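Elastinolytic metalloprotease (Pseudoalteromonas sp. CF6-2, PDB 6IK4) is a zinc-binding M23-family protein that probably acts as an endopeptidase on elastin and on the peptidoglycan of Gram-positive bacteria, represented here by its M23 peptidase part. Local coordinates at residues H79-Y85 with L96-A101; F60-N64 with Q106-E110; F73-H79 with H118-L124; F3-W9 with V49-H53. One frame throughout, in Å; residues are numbered along the deposited sequence.

Contact 1. Residues H79-Y85 with L96-A101; sequences HMSNLQY and LLGRYA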
# COMPACT_ATOMS: atom_id res chain seq x y z
N HIS A 79 -7.64 -0.88 -5.71
CA HIS A 79 -8.47 -2.06 -5.41
C HIS A 79 -9.35 -1.85 -4.17
O HIS A 79 -9.57 -2.79 -3.41
CB HIS A 79 -7.65 -3.34 -5.24
CG HIS A 79 -6.72 -3.65 -6.37
ND1 HIS A 79 -7.13 -3.71 -7.68
CD2 HIS A 79 -5.41 -3.98 -6.36
CE1 HIS A 79 -6.10 -4.03 -8.44
NE2 HIS A 79 -5.04 -4.20 -7.67
N MET A 80 -9.88 -0.64 -3.99
CA MET A 80 -10.59 -0.27 -2.77
C MET A 80 -12.10 -0.38 -2.94
O MET A 80 -12.63 -0.45 -4.06
CB MET A 80 -10.23 1.17 -2.36
CG MET A 80 -8.75 1.41 -2.08
SD MET A 80 -8.22 0.47 -0.64
CE MET A 80 -9.08 1.31 0.69
N SER A 81 -12.80 -0.35 -1.80
CA SER A 81 -14.25 -0.23 -1.77
C SER A 81 -14.64 0.56 -0.52
O SER A 81 -13.82 0.83 0.36
CB SER A 81 -14.92 -1.61 -1.78
OG SER A 81 -14.76 -2.25 -0.52
N ASN A 82 -15.92 0.94 -0.46
CA ASN A 82 -16.47 1.64 0.71
C ASN A 82 -15.63 2.85 1.09
O ASN A 82 -15.34 3.08 2.26
CB ASN A 82 -16.59 0.71 1.92
CG ASN A 82 -17.40 -0.53 1.62
OD1 ASN A 82 -16.85 -1.59 1.31
ND2 ASN A 82 -18.72 -0.41 1.72
N LEU A 83 -15.21 3.62 0.08
CA LEU A 83 -14.35 4.77 0.34
C LEU A 83 -15.09 5.80 1.19
O LEU A 83 -16.29 6.03 1.00
CB LEU A 83 -13.88 5.39 -0.97
CG LEU A 83 -12.85 4.59 -1.79
CD1 LEU A 83 -12.43 5.37 -3.02
CD2 LEU A 83 -11.62 4.21 -0.93
N GLN A 84 -14.37 6.44 2.11
CA GLN A 84 -14.98 7.24 3.16
C GLN A 84 -14.78 8.74 2.96
O GLN A 84 -15.33 9.53 3.74
CB GLN A 84 -14.41 6.84 4.53
CG GLN A 84 -14.74 5.41 4.93
CD GLN A 84 -16.23 5.21 5.16
OE1 GLN A 84 -16.83 5.89 5.99
NE2 GLN A 84 -16.82 4.27 4.42
N TYR A 85 -14.03 9.15 1.95
CA TYR A 85 -13.63 10.55 1.79
C TYR A 85 -13.73 10.96 0.33
O TYR A 85 -13.72 10.13 -0.58
CB TYR A 85 -12.21 10.78 2.35
CG TYR A 85 -12.21 10.53 3.83
CD1 TYR A 85 -12.67 11.51 4.71
CD2 TYR A 85 -11.82 9.31 4.36
CE1 TYR A 85 -12.72 11.29 6.07
CE2 TYR A 85 -11.86 9.09 5.73
CZ TYR A 85 -12.32 10.07 6.57
OH TYR A 85 -12.38 9.86 7.94
N LEU A 96 -9.40 5.53 8.78
CA LEU A 96 -9.97 4.47 7.94
C LEU A 96 -10.41 5.05 6.59
O LEU A 96 -11.38 5.80 6.53
CB LEU A 96 -11.16 3.83 8.65
CG LEU A 96 -10.83 3.19 10.00
CD1 LEU A 96 -12.07 2.54 10.61
CD2 LEU A 96 -9.71 2.16 9.84
N LEU A 97 -9.71 4.67 5.51
CA LEU A 97 -10.01 5.22 4.18
C LEU A 97 -11.14 4.47 3.48
O LEU A 97 -11.83 5.05 2.63
CB LEU A 97 -8.75 5.17 3.30
CG LEU A 97 -7.58 6.06 3.77
CD1 LEU A 97 -6.32 5.83 2.93
CD2 LEU A 97 -8.00 7.54 3.74
N GLY A 98 -11.30 3.20 3.79
CA GLY A 98 -12.14 2.30 3.02
C GLY A 98 -11.67 0.89 3.29
O GLY A 98 -10.77 0.65 4.10
N ARG A 99 -12.30 -0.06 2.61
CA ARG A 99 -11.84 -1.44 2.63
C ARG A 99 -11.12 -1.74 1.32
O ARG A 99 -11.35 -1.08 0.31
CB ARG A 99 -13.01 -2.42 2.80
CG ARG A 99 -13.72 -2.32 4.14
CD ARG A 99 -15.02 -3.14 4.16
NE ARG A 99 -14.81 -4.56 3.86
CZ ARG A 99 -15.80 -5.45 3.73
NH1 ARG A 99 -17.07 -5.08 3.89
NH2 ARG A 99 -15.52 -6.72 3.46
N TYR A 100 -10.24 -2.75 1.32
CA TYR A 100 -9.87 -3.25 0.01
C TYR A 100 -10.95 -4.22 -0.42
O TYR A 100 -11.58 -4.88 0.42
CB TYR A 100 -8.46 -3.87 -0.05
CG TYR A 100 -8.06 -5.07 0.79
CD1 TYR A 100 -8.49 -6.36 0.49
CD2 TYR A 100 -7.12 -4.92 1.81
CE1 TYR A 100 -8.07 -7.45 1.24
CE2 TYR A 100 -6.69 -5.99 2.55
CZ TYR A 100 -7.16 -7.26 2.26
OH TYR A 100 -6.72 -8.32 3.02
N ALA A 101 -11.23 -4.23 -1.71
CA ALA A 101 -12.47 -4.80 -2.23
C ALA A 101 -12.48 -6.31 -2.07
O ALA A 101 -11.49 -6.99 -2.33
CB ALA A 101 -12.63 -4.44 -3.70
O HOH W 1 -12.98 7.20 8.30

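Contact 2. Residues F60-N64 with Q106-E110; sequences FSSCN and QALCE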
# COMPACT_ATOMS: atom_id res chain seq x y z
N PHE A 60 -10.11 9.18 -7.05
CA PHE A 60 -10.14 9.07 -8.51
C PHE A 60 -11.35 8.30 -8.99
O PHE A 60 -11.83 8.54 -10.11
CB PHE A 60 -8.86 8.40 -9.01
CG PHE A 60 -7.62 9.23 -8.79
CD1 PHE A 60 -7.34 10.32 -9.60
CD2 PHE A 60 -6.72 8.92 -7.77
CE1 PHE A 60 -6.21 11.09 -9.41
CE2 PHE A 60 -5.58 9.69 -7.58
CZ PHE A 60 -5.33 10.77 -8.40
N SER A 61 -11.87 7.40 -8.17
CA SER A 61 -12.96 6.50 -8.55
C SER A 61 -13.41 5.82 -7.27
O SER A 61 -12.87 6.08 -6.19
CB SER A 61 -12.51 5.48 -9.59
OG SER A 61 -11.59 4.57 -9.00
N SER A 62 -14.40 4.93 -7.39
CA SER A 62 -14.84 4.23 -6.19
C SER A 62 -13.81 3.23 -5.67
O SER A 62 -14.00 2.69 -4.58
CB SER A 62 -16.17 3.51 -6.46
OG SER A 62 -15.95 2.36 -7.25
N CYS A 63 -12.74 2.95 -6.42
CA CYS A 63 -11.77 1.93 -6.00
C CYS A 63 -10.35 2.48 -5.92
O CYS A 63 -9.39 1.70 -5.88
CB CYS A 63 -11.83 0.72 -6.94
SG CYS A 63 -11.26 0.98 -8.63
N ASN A 64 -10.18 3.80 -5.87
CA ASN A 64 -8.86 4.40 -6.06
C ASN A 64 -8.82 5.74 -5.35
O ASN A 64 -9.51 6.69 -5.75
CB ASN A 64 -8.57 4.54 -7.55
CG ASN A 64 -7.17 5.05 -7.83
OD1 ASN A 64 -6.31 5.07 -6.95
ND2 ASN A 64 -6.92 5.42 -9.08
N GLN A 106 -15.37 -4.78 -8.35
CA GLN A 106 -15.06 -3.55 -7.63
C GLN A 106 -13.56 -3.33 -7.51
O GLN A 106 -13.08 -2.19 -7.60
CB GLN A 106 -15.69 -3.59 -6.24
CG GLN A 106 -15.33 -2.39 -5.36
CD GLN A 106 -15.88 -1.10 -5.92
OE1 GLN A 106 -16.90 -1.10 -6.60
NE2 GLN A 106 -15.19 0.01 -5.66
N ALA A 107 -12.80 -4.41 -7.29
CA ALA A 107 -11.35 -4.29 -7.17
C ALA A 107 -10.72 -3.73 -8.44
O ALA A 107 -9.69 -3.05 -8.38
CB ALA A 107 -10.73 -5.65 -6.86
N LEU A 108 -11.31 -4.01 -9.59
CA LEU A 108 -10.74 -3.62 -10.87
C LEU A 108 -11.60 -2.56 -11.56
O LEU A 108 -11.72 -2.54 -12.78
CB LEU A 108 -10.56 -4.85 -11.77
CG LEU A 108 -9.65 -5.91 -11.14
CD1 LEU A 108 -9.48 -7.10 -12.07
CD2 LEU A 108 -8.29 -5.30 -10.80
N CYS A 109 -12.18 -1.65 -10.78
CA CYS A 109 -13.09 -0.66 -11.35
C CYS A 109 -12.39 0.29 -12.33
O CYS A 109 -13.07 0.92 -13.14
CB CYS A 109 -13.78 0.13 -10.22
SG CYS A 109 -12.94 1.62 -9.61
N GLU A 110 -11.06 0.40 -12.28
CA GLU A 110 -10.31 1.17 -13.27
C GLU A 110 -9.36 0.30 -14.08
O GLU A 110 -8.42 0.81 -14.69
CB GLU A 110 -9.52 2.31 -12.61
CG GLU A 110 -10.36 3.44 -12.07
CD GLU A 110 -9.49 4.62 -11.65
OE1 GLU A 110 -8.76 5.15 -12.51
OE2 GLU A 110 -9.53 5.01 -10.47
O HOH W 2 -18.26 1.03 -8.07

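Contact 3. Residues F73-H79 with H118-L124; sequences FATNYYH and HVHFTLL. With ZN (zinc ion), chain B.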
# COMPACT_ATOMS: atom_id res chain seq x y z
N PHE A 73 4.95 14.28 -0.99
CA PHE A 73 4.85 12.82 -1.04
C PHE A 73 3.40 12.41 -0.84
O PHE A 73 2.63 13.09 -0.17
CB PHE A 73 5.71 12.18 0.04
CG PHE A 73 7.17 12.21 -0.28
CD1 PHE A 73 7.72 11.25 -1.12
CD2 PHE A 73 7.98 13.21 0.22
CE1 PHE A 73 9.07 11.28 -1.45
CE2 PHE A 73 9.33 13.25 -0.09
CZ PHE A 73 9.87 12.28 -0.93
N ALA A 74 3.04 11.26 -1.41
CA ALA A 74 1.67 10.80 -1.35
C ALA A 74 1.67 9.29 -1.39
O ALA A 74 2.59 8.66 -1.93
CB ALA A 74 0.83 11.35 -2.52
N THR A 75 0.64 8.70 -0.80
CA THR A 75 0.42 7.27 -0.95
C THR A 75 -0.91 7.06 -1.67
O THR A 75 -1.90 7.74 -1.39
CB THR A 75 0.44 6.55 0.41
OG1 THR A 75 -0.41 7.23 1.35
CG2 THR A 75 1.87 6.52 0.94
N ASN A 76 -0.91 6.11 -2.60
CA ASN A 76 -2.09 5.79 -3.38
C ASN A 76 -2.54 4.39 -3.00
O ASN A 76 -1.71 3.52 -2.73
CB ASN A 76 -1.77 5.88 -4.88
CG ASN A 76 -3.01 6.06 -5.72
OD1 ASN A 76 -3.43 7.19 -5.99
ND2 ASN A 76 -3.62 4.95 -6.15
N TYR A 77 -3.86 4.19 -2.96
CA TYR A 77 -4.49 2.95 -2.51
C TYR A 77 -5.46 2.51 -3.59
O TYR A 77 -6.48 3.17 -3.80
CB TYR A 77 -5.23 3.15 -1.18
CG TYR A 77 -4.36 3.78 -0.10
CD1 TYR A 77 -4.07 5.15 -0.11
CD2 TYR A 77 -3.83 3.00 0.92
CE1 TYR A 77 -3.25 5.72 0.86
CE2 TYR A 77 -3.02 3.57 1.90
CZ TYR A 77 -2.72 4.92 1.86
OH TYR A 77 -1.90 5.47 2.84
N TYR A 78 -5.19 1.37 -4.23
CA TYR A 78 -6.00 0.88 -5.34
C TYR A 78 -6.56 -0.51 -5.00
O TYR A 78 -6.06 -1.20 -4.11
CB TYR A 78 -5.18 0.86 -6.65
CG TYR A 78 -6.02 0.52 -7.87
CD1 TYR A 78 -7.04 1.37 -8.29
CD2 TYR A 78 -5.82 -0.66 -8.58
CE1 TYR A 78 -7.83 1.06 -9.40
CE2 TYR A 78 -6.61 -0.97 -9.68
CZ TYR A 78 -7.61 -0.11 -10.08
OH TYR A 78 -8.40 -0.43 -11.18
N HIS A 79 -7.64 -0.88 -5.71
CA HIS A 79 -8.47 -2.06 -5.41
C HIS A 79 -9.35 -1.85 -4.17
O HIS A 79 -9.57 -2.79 -3.41
CB HIS A 79 -7.65 -3.34 -5.24
CG HIS A 79 -6.72 -3.65 -6.37
ND1 HIS A 79 -7.13 -3.71 -7.68
CD2 HIS A 79 -5.41 -3.98 -6.36
CE1 HIS A 79 -6.10 -4.03 -8.44
NE2 HIS A 79 -5.04 -4.20 -7.67
N HIS A 118 -6.72 -7.56 -2.06
CA HIS A 118 -5.56 -6.90 -1.49
C HIS A 118 -5.68 -5.41 -1.81
O HIS A 118 -6.48 -5.02 -2.66
CB HIS A 118 -4.25 -7.46 -2.04
CG HIS A 118 -4.03 -7.15 -3.49
ND1 HIS A 118 -4.62 -7.88 -4.51
CD2 HIS A 118 -3.29 -6.20 -4.10
CE1 HIS A 118 -4.24 -7.39 -5.68
NE2 HIS A 118 -3.44 -6.36 -5.46
N VAL A 119 -4.86 -4.60 -1.15
CA VAL A 119 -4.70 -3.20 -1.56
C VAL A 119 -3.36 -3.07 -2.29
O VAL A 119 -2.34 -3.60 -1.83
CB VAL A 119 -4.80 -2.24 -0.37
CG1 VAL A 119 -3.79 -2.59 0.73
CG2 VAL A 119 -4.58 -0.79 -0.84
N HIS A 120 -3.39 -2.41 -3.45
CA HIS A 120 -2.20 -2.04 -4.20
C HIS A 120 -1.78 -0.67 -3.68
O HIS A 120 -2.48 0.32 -3.91
CB HIS A 120 -2.53 -2.03 -5.69
CG HIS A 120 -1.46 -1.44 -6.57
ND1 HIS A 120 -0.38 -2.17 -7.02
CD2 HIS A 120 -1.35 -0.22 -7.14
CE1 HIS A 120 0.36 -1.41 -7.81
NE2 HIS A 120 -0.20 -0.22 -7.90
N PHE A 121 -0.66 -0.62 -2.97
CA PHE A 121 -0.20 0.56 -2.24
C PHE A 121 1.00 1.16 -2.97
O PHE A 121 1.98 0.46 -3.21
CB PHE A 121 0.17 0.13 -0.82
CG PHE A 121 0.81 1.20 0.03
CD1 PHE A 121 0.04 2.10 0.75
CD2 PHE A 121 2.19 1.24 0.18
CE1 PHE A 121 0.63 3.06 1.57
CE2 PHE A 121 2.79 2.20 0.99
CZ PHE A 121 2.01 3.10 1.69
N THR A 122 0.95 2.47 -3.27
CA THR A 122 1.96 3.11 -4.12
C THR A 122 2.47 4.40 -3.47
O THR A 122 1.67 5.18 -2.95
CB THR A 122 1.39 3.46 -5.51
OG1 THR A 122 0.85 2.28 -6.13
CG2 THR A 122 2.46 4.13 -6.44
N LEU A 123 3.79 4.61 -3.52
CA LEU A 123 4.41 5.85 -3.07
C LEU A 123 4.65 6.78 -4.25
O LEU A 123 5.20 6.36 -5.28
CB LEU A 123 5.74 5.57 -2.36
CG LEU A 123 6.50 6.81 -1.84
CD1 LEU A 123 5.71 7.49 -0.71
CD2 LEU A 123 7.92 6.46 -1.38
N LEU A 124 4.29 8.05 -4.09
CA LEU A 124 4.46 9.04 -5.14
C LEU A 124 5.15 10.27 -4.55
O LEU A 124 5.11 10.51 -3.35
CB LEU A 124 3.11 9.46 -5.75
CG LEU A 124 2.25 8.35 -6.36
CD1 LEU A 124 1.22 7.90 -5.36
CD2 LEU A 124 1.58 8.86 -7.63
ZN ZN B . 0.18 -4.14 -6.93
O HOH W 3 -1.89 2.63 -5.66

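Contact 4. Residues F3-W9 with V49-H53; sequences FTMNLPW and VQAAH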
# COMPACT_ATOMS: atom_id res chain seq x y z
N PHE A 3 7.98 14.03 6.34
CA PHE A 3 7.18 12.91 5.85
C PHE A 3 7.63 11.60 6.49
O PHE A 3 8.80 11.23 6.41
CB PHE A 3 7.31 12.81 4.34
CG PHE A 3 6.50 11.71 3.74
CD1 PHE A 3 5.11 11.75 3.80
CD2 PHE A 3 7.11 10.65 3.10
CE1 PHE A 3 4.35 10.74 3.24
CE2 PHE A 3 6.34 9.63 2.54
CZ PHE A 3 4.97 9.68 2.62
N THR A 4 6.68 10.90 7.10
CA THR A 4 6.91 9.59 7.69
C THR A 4 5.68 8.75 7.39
O THR A 4 4.56 9.24 7.49
CB THR A 4 7.11 9.71 9.20
OG1 THR A 4 8.19 10.63 9.46
CG2 THR A 4 7.47 8.36 9.80
N MET A 5 5.89 7.49 7.01
CA MET A 5 4.81 6.56 6.68
C MET A 5 4.72 5.46 7.72
O MET A 5 5.74 5.00 8.22
CB MET A 5 5.04 5.85 5.34
CG MET A 5 5.32 6.69 4.15
SD MET A 5 5.14 5.60 2.73
CE MET A 5 6.76 4.87 2.57
N ASN A 6 3.50 5.01 7.99
CA ASN A 6 3.27 3.80 8.79
C ASN A 6 2.61 2.74 7.92
O ASN A 6 1.90 3.06 6.97
CB ASN A 6 2.37 4.06 10.00
CG ASN A 6 2.84 5.24 10.83
OD1 ASN A 6 3.99 5.29 11.27
ND2 ASN A 6 1.95 6.20 11.06
N LEU A 7 2.83 1.47 8.27
CA LEU A 7 2.08 0.40 7.63
C LEU A 7 0.59 0.64 7.85
O LEU A 7 0.18 1.06 8.94
CB LEU A 7 2.48 -0.96 8.19
CG LEU A 7 3.94 -1.33 7.90
CD1 LEU A 7 4.38 -2.47 8.83
CD2 LEU A 7 4.10 -1.73 6.44
N PRO A 8 -0.26 0.37 6.83
CA PRO A 8 -1.67 0.77 6.92
C PRO A 8 -2.55 -0.15 7.75
O PRO A 8 -3.69 -0.45 7.37
CB PRO A 8 -2.10 0.79 5.45
CG PRO A 8 -1.23 -0.26 4.80
CD PRO A 8 0.11 -0.12 5.49
N TRP A 9 -2.04 -0.59 8.90
CA TRP A 9 -2.81 -1.36 9.87
C TRP A 9 -2.31 -1.01 11.26
O TRP A 9 -1.36 -0.24 11.43
CB TRP A 9 -2.76 -2.86 9.57
CG TRP A 9 -1.38 -3.46 9.44
CD1 TRP A 9 -0.60 -3.98 10.44
CD2 TRP A 9 -0.64 -3.65 8.22
NE1 TRP A 9 0.58 -4.46 9.92
CE2 TRP A 9 0.58 -4.27 8.56
CE3 TRP A 9 -0.89 -3.34 6.87
CZ2 TRP A 9 1.55 -4.59 7.60
CZ3 TRP A 9 0.07 -3.68 5.92
CH2 TRP A 9 1.27 -4.28 6.28
N VAL A 49 -8.55 -0.28 5.53
CA VAL A 49 -7.18 0.16 5.27
C VAL A 49 -7.00 1.53 5.90
O VAL A 49 -7.83 2.42 5.70
CB VAL A 49 -6.89 0.21 3.75
CG1 VAL A 49 -5.46 0.64 3.48
CG2 VAL A 49 -7.16 -1.15 3.09
N GLN A 50 -5.93 1.70 6.68
CA GLN A 50 -5.65 2.96 7.37
C GLN A 50 -4.72 3.84 6.54
O GLN A 50 -3.81 3.34 5.87
CB GLN A 50 -5.01 2.71 8.74
CG GLN A 50 -5.89 1.92 9.71
CD GLN A 50 -5.15 1.51 10.96
OE1 GLN A 50 -4.09 2.06 11.29
NE2 GLN A 50 -5.70 0.53 11.67
N ALA A 51 -4.94 5.15 6.61
CA ALA A 51 -4.00 6.09 5.98
C ALA A 51 -2.61 5.93 6.59
O ALA A 51 -2.45 5.98 7.82
CB ALA A 51 -4.49 7.53 6.16
N ALA A 52 -1.61 5.75 5.72
CA ALA A 52 -0.22 5.58 6.15
C ALA A 52 0.37 6.86 6.74
O ALA A 52 1.42 6.80 7.39
CB ALA A 52 0.65 5.13 4.97
N HIS A 53 -0.29 8.00 6.54
CA HIS A 53 0.16 9.32 6.98
C HIS A 53 -1.01 10.28 6.75
O HIS A 53 -2.03 9.91 6.18
CB HIS A 53 1.38 9.78 6.19
CG HIS A 53 1.13 9.83 4.72
ND1 HIS A 53 0.52 10.90 4.09
CD2 HIS A 53 1.34 8.90 3.75
CE1 HIS A 53 0.39 10.64 2.80
NE2 HIS A 53 0.88 9.43 2.57
O HOH W 4 -0.79 5.47 10.01
O HOH W 5 -1.82 2.80 9.96

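Contact 1. Residues H79-Y85 with L96-A101
Residues 79-85 and 96-101 run antiparallel, pairing as regular strands at one end only. Ala101 N donates to His79 O (2.8 Å), and Ser81 and Arg99 form a hydrogen-bonded pair, Ser81 N to Arg99 O (2.7 Å) and Arg99 N to Ser81 O (2.9 Å). Asn82 takes positive phi and psi, which asparagine tolerates well, and the register slips until Gln84 N reaches Leu97 O (2.9 Å). At Gly98 a CB would collide with Ser81 O and Leu83 CD2. Two local side-chain bonds brace the loop: Ser81 OG to Asn82 OD1 and Gln84 NE2 to Asn82 O (both 2.9 Å). Tyr85 CD2 meets Leu97 CD2 at 4.3 Å, while a water joins Tyr85 OH to Leu96 O. The long, unbranched Met80 side chain packs on Val49 and Val119. Strand 73-81 carries His79, a predicted proton donor/acceptor whose ND1 donates to Ala107 O. Backbone bonds of Leu97 and Gly98 with Val49 place strand 96-100 between strands 73-81 and 48-50, with helix 104-107 covering Ser81 and Ala101.

Contact 2. Residues F60-N64 with Q106-E110
A disulfide between a beta turn and the end of a short helix defines this contact: residues 60-64 turn between strands 55-61 and 64-68 of the large sheet, and residues 106-110 leave helix 104-107. Cys63 SG and Cys109 SG are 2.0 Å apart with chi3 of -89°, close to the relaxed value for a disulfide. Glu110 OE2 accepts from Ser61 OG (2.6 Å) and from Asn64 ND2 (3.0 Å), so one carboxylate oxygen spans both ends of the type I turn; Asn64 OD1 accepts from Asn76 ND2. Ser61 OG also accepts from Cys63 N at 3.3 Å, an ST turn for which a short hydroxyl side chain is well suited. Gln106, long enough to reach across, donates from NE2 to Ser62 OG (2.9 Å) and also to Met80 O, and a water links Ser62 OG to Gln106 OE1. Ala107 O accepts from ND1 of His79. This is a long-range disulfide that ties a hairpin turn to the segment leaving a short helix, near the predicted catalytic histidines.

Contact 3. Residues F73-H79 with H118-L124
Three histidines gather at one end of this strand pair, and one of them binds metal: His120 ND1 coordinates the zinc at 2.0 Å, with His21 and Asp34 completing the protein ligands, while its NE2 bonds Asn23 OD1. His79 and His118, predicted to act as proton donor or acceptor, meet beside it, His79 CD2 lying 3.2 Å from His118 NE2. His118 and His120 form the HxH motif of M23 peptidases, and imidazole suits both tasks, offering a nitrogen to a metal or exchanging a proton. His79 ND1 is held by Ala107 O and His118 ND1 by Gly116 O.

The scaffold is a regular antiparallel ladder, its axes 4.6 Å apart and 162° between directions. Ala74-Leu124, Asn76-Thr122 and Tyr78-His120 are hydrogen-bonded pairs, their six N-O distances between 2.8 and 3.0 Å. On their face, a water accepts from Asn76 ND2 (2.9 Å), donates to His120 O (3.0 Å) and also bonds Thr122 OG1 (2.8 Å); Asn76 ND2 also bonds Asn64 OD1, and Thr122 OG1 bonds Ser32 OG. The opposite face is largely apolar and aromatic: the edge of Phe121 points at the face of Tyr77 in an offset edge-to-face pair, centroids 5.4 Å apart, and Tyr77 OH hydrogen-bonds Thr75 OG1 (2.7 Å). Within the large sheet, strand 64-68 borders strand 73-81 on its other side, and strand 32-36, carrying Asp34, borders strand 119-125.

Contact 4. Residues F3-W9 with V49-H53
Two backbone hydrogen bonds hold the N-terminal residues 3-9 against 49-53: Asn6 N donates to Ala52 O (2.8 Å, 162°), and Gln50 N donates to Pro8 O (3.2 Å, 168°). The segments run roughly antiparallel; Pro8 accepts through its carbonyl but, as proline, has no amide proton, and Gln50 O lies 3.1 Å from Pro8 CB. One water accepts from Asn6 ND2 (3.0 Å) and donates to Ala51 O (2.8 Å); another lies 2.7 Å from Gln50 OE1 and 2.8 Å from Leu7 O, which also accepts a weak bond from Trp9 N (2.8 Å). The amide side chains of Asn6 and Gln50 suit such bridges, each offering a donor and an acceptor, and Gln50 NE2 is taken up by Ser10 OG. Leu7 N donates to Ser138 OG, Ala52 N to the hydroxyl of Tyr77, and His53 NE2 makes a weak hydrogen bond to Thr75 OG1.

Ring and apolar contacts complete the interface. The edge of Phe3 points at the face of His53 in an edge-to-face pair, centroids 5.0 Å apart. Pro8 CB touches Val49 CG1 at 3.9 Å, and Ala52 CB lies 4.5 Å from Met5 CB. The N-terminal segment thus lies along the end of strand 48-50, with Met5 packed on Phe121 and Leu123 of strand 119-125 and Val49 bonded through its backbone to Leu97 and Gly98 of strand 96-100.

Overall arrangement
Contacts 1 and 3 share His79 and strand 73-81, so the ladder of contact 3 passes directly into the pairing of contact 1; their centres are about 12 Å apart. Contact 2 lies about 9 Å from contact 1, centre to centre. It reaches the predicted catalytic His79 through Ala107 O, 2.7 Å from His79 ND1, and strand 73-81 also through Asn64 OD1, 2.8 Å from Asn76 ND2. Contact 4 covers the other face of the sheet from the zinc, with Tyr77 OH 2.9 Å from Ala52 N; separately, its strand 48-50 pairs edge-on with strand 96-100. Its Pro8 side chain stays about 12 Å from the metal, whereas the side chain of His79 comes within about 5 Å.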